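Chloramphenicol acetyltransferase (Aliivibrio fischeri, PDB 6PXA) probably transfers the acetyl group of acetyl-CoA to the 3-hydroxyl of chloramphenicol, and binds the bile acid taurocholic acid. Local coordinates at the interface of chains A and B. Sequence-based numbering; all coordinates share one arbitrary frame. Chains: chain A/B, Chloramphenicol acetyltransferase.

The interface of chains A and B. Residues chain A 86, 133, 135, 137, 151, 153; chain B 132-133, 150-151.
A:Met135 meets B:Ala150 at the apolar centre of this patch between two left-handed beta-helices of the hexapeptide-repeat acyltransferase family, which typically works as a trimer; the deposited assembly has three copies. CG of A:Met135 lies anti to the backbone N (chi1 179°), and the chain runs straight out until it bends at the sulfur. Its SD rests 3.8 Å from CB of B:Ala150, and its CE turns toward the carboxylate of B:Glu133. The tip of A:Met137 reaches the same alanine methyl, with CE 4.0 Å from CB. Farther along, CE of A:Met86 touches CB of B:Ser132 at 3.7 Å. On the other flank CG2 of A:Val153 packs against the aliphatic stem of B:Arg151, 3.8 Å from CB. That arginine, bent at chi2 (-68°), carries its guanidinium across A:Met135, whose CB lies over one face near the rim. NH1 donates to the backbone O of A:Glu133 at 2.8 Å, almost in line with the carbonyl and within the guanidinium plane; NH2 adds a weak bond to the same oxygen. Side-on, NE and NH2 both grip OE2 of B:Glu133, a salt bridge within chain B that fixes the rotation of the guanidinium. A:Arg151 holds OE2 of A:Glu133 likewise, with NE at 2.6 Å. The two arginines cross at about a right angle, and water 1 links NH1 of B:Arg151 (3.0 Å) to the backbone O of A:Arg151. The paired glutamates probably temper the repulsion between these like charges.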
ATOM      1  N   MET A  86      -0.432  10.472  -8.616  1.00 31.50           N
ATOM      2  CA  MET A  86       0.933  10.951  -8.485  1.00 31.74           C
ATOM      3  C   MET A  86       1.198  11.939  -9.616  1.00 33.15           C
ATOM      4  O   MET A  86       1.166  11.558 -10.796  1.00 35.53           O
ATOM      5  CB  MET A  86       1.931   9.789  -8.516  1.00 36.79           C
ATOM      6  CG  MET A  86       1.773   8.757  -7.368  1.00 39.96           C
ATOM      7  SD  MET A  86       2.159   9.353  -5.692  1.00 41.57           S
ATOM      8  CE  MET A  86       3.956   9.307  -5.701  1.00 49.24           C
ATOM      9  N   GLU A 133      -6.956   2.840  -2.223  1.00 34.31           N
ATOM     10  CA  GLU A 133      -5.491   2.835  -2.171  1.00 34.20           C
ATOM     11  C   GLU A 133      -4.854   2.452  -3.509  1.00 32.04           C
ATOM     12  O   GLU A 133      -3.693   2.075  -3.560  1.00 38.12           O
ATOM     13  CB  GLU A 133      -4.986   1.917  -1.037  1.00 35.68           C
ATOM     14  CG  GLU A 133      -5.431   2.441   0.359  1.00 36.07           C
ATOM     15  CD  GLU A 133      -4.915   1.625   1.559  1.00 40.58           C
ATOM     16  OE1 GLU A 133      -5.448   1.839   2.662  1.00 40.54           O
ATOM     17  OE2 GLU A 133      -3.986   0.805   1.413  1.00 41.37           O
ATOM     18  N   MET A 135      -2.947   3.495  -6.814  1.00 32.83           N
ATOM     19  CA  MET A 135      -2.020   4.591  -7.107  1.00 31.21           C
ATOM     20  C   MET A 135      -1.932   4.760  -8.618  1.00 39.33           C
ATOM     21  O   MET A 135      -1.638   3.794  -9.337  1.00 37.76           O
ATOM     22  CB  MET A 135      -0.635   4.321  -6.502  1.00 33.47           C
ATOM     23  CG  MET A 135       0.371   5.427  -6.791  1.00 31.21           C
ATOM     24  SD  MET A 135       2.018   5.201  -6.008  1.00 39.13           S
ATOM     25  CE  MET A 135       1.726   5.803  -4.341  1.00 45.31           C
ATOM     26  N   MET A 137      -0.070   6.544 -11.625  1.00 33.04           N
ATOM     27  CA  MET A 137       1.234   7.157 -11.822  1.00 40.99           C
ATOM     28  C   MET A 137       1.116   8.278 -12.853  1.00 39.60           C
ATOM     29  O   MET A 137       0.081   8.431 -13.523  1.00 44.86           O
ATOM     30  CB  MET A 137       2.252   6.074 -12.199  1.00 37.76           C
ATOM     31  CG  MET A 137       2.461   5.019 -11.095  1.00 41.69           C
ATOM     32  SD  MET A 137       2.811   5.764  -9.482  1.00 43.11           S
ATOM     33  CE  MET A 137       4.397   6.546  -9.812  1.00 42.70           C
ATOM     34  N   ARG A 151      -5.840  -1.079  -4.528  1.00 35.55           N
ATOM     35  CA  ARG A 151      -4.400  -1.260  -4.370  1.00 39.58           C
ATOM     36  C   ARG A 151      -3.687  -1.428  -5.698  1.00 36.74           C
ATOM     37  O   ARG A 151      -2.481  -1.701  -5.693  1.00 37.43           O
ATOM     38  CB  ARG A 151      -4.082  -2.453  -3.466  1.00 37.64           C
ATOM     39  CG  ARG A 151      -4.129  -2.117  -1.983  1.00 38.77           C
ATOM     40  CD  ARG A 151      -2.947  -1.301  -1.548  1.00 39.39           C
ATOM     41  NE  ARG A 151      -3.022  -1.111  -0.096  1.00 41.50           N
ATOM     42  CZ  ARG A 151      -2.564  -1.970   0.808  1.00 47.54           C
ATOM     43  NH1 ARG A 151      -1.918  -3.081   0.442  1.00 47.49           N
ATOM     44  NH2 ARG A 151      -2.716  -1.694   2.101  1.00 52.85           N
ATOM     45  N   VAL A 153      -1.615  -0.570  -9.031  1.00 35.49           N
ATOM     46  CA  VAL A 153      -0.525   0.376  -9.318  1.00 36.06           C
ATOM     47  C   VAL A 153      -0.518   0.551 -10.833  1.00 40.55           C
ATOM     48  O   VAL A 153      -0.041  -0.325 -11.563  1.00 40.66           O
ATOM     49  CB  VAL A 153       0.829  -0.106  -8.776  1.00 37.70           C
ATOM     50  CG1 VAL A 153       1.928   0.985  -8.959  1.00 45.95           C
ATOM     51  CG2 VAL A 153       0.679  -0.432  -7.342  1.00 37.69           C
TER
ATOM     52  N   SER B 132       7.837   6.111  -3.871  1.00 31.94           N
ATOM     53  CA  SER B 132       6.920   6.349  -2.768  1.00 39.63           C
ATOM     54  C   SER B 132       6.230   5.052  -2.373  1.00 38.27           C
ATOM     55  O   SER B 132       5.801   4.278  -3.230  1.00 36.94           O
ATOM     56  CB  SER B 132       5.882   7.403  -3.143  1.00 38.20           C
ATOM     57  OG  SER B 132       5.082   7.737  -2.008  1.00 37.63           O
ATOM     58  N   GLU B 133       6.186   4.791  -1.070  1.00 35.77           N
ATOM     59  CA  GLU B 133       5.414   3.684  -0.505  1.00 33.72           C
ATOM     60  C   GLU B 133       5.945   2.322  -0.934  1.00 35.69           C
ATOM     61  O   GLU B 133       5.262   1.287  -0.773  1.00 33.00           O
ATOM     62  CB  GLU B 133       3.912   3.848  -0.860  1.00 30.41           C
ATOM     63  CG  GLU B 133       3.294   5.021  -0.116  1.00 33.52           C
ATOM     64  CD  GLU B 133       1.782   5.147  -0.291  1.00 37.85           C
ATOM     65  OE1 GLU B 133       1.303   6.259  -0.073  1.00 43.26           O
ATOM     66  OE2 GLU B 133       1.094   4.158  -0.616  1.00 37.88           O
ATOM     67  N   ALA B 150       7.601   3.013  -7.174  1.00 34.04           N
ATOM     68  CA  ALA B 150       6.567   3.306  -6.196  1.00 36.14           C
ATOM     69  C   ALA B 150       5.777   2.032  -5.923  1.00 38.96           C
ATOM     70  O   ALA B 150       5.493   1.260  -6.846  1.00 38.59           O
ATOM     71  CB  ALA B 150       5.643   4.420  -6.710  1.00 42.37           C
ATOM     72  N   ARG B 151       5.512   1.764  -4.641  1.00 33.34           N
ATOM     73  CA  ARG B 151       4.685   0.644  -4.174  1.00 30.63           C
ATOM     74  C   ARG B 151       5.331  -0.723  -4.386  1.00 33.94           C
ATOM     75  O   ARG B 151       4.700  -1.746  -4.094  1.00 34.03           O
ATOM     76  CB  ARG B 151       3.285   0.641  -4.840  1.00 30.50           C
ATOM     77  CG  ARG B 151       2.256   1.624  -4.258  1.00 35.32           C
ATOM     78  CD  ARG B 151       1.814   1.243  -2.837  1.00 33.44           C
ATOM     79  NE  ARG B 151       0.926   2.263  -2.277  1.00 33.43           N
ATOM     80  CZ  ARG B 151      -0.362   2.416  -2.620  1.00 41.58           C
ATOM     81  NH1 ARG B 151      -0.935   1.594  -3.494  1.00 43.06           N
ATOM     82  NH2 ARG B 151      -1.100   3.371  -2.064  1.00 36.83           N
TER
HETATM   83  O   HOH W   1      -0.027  -1.262  -3.919  1.00 35.95           O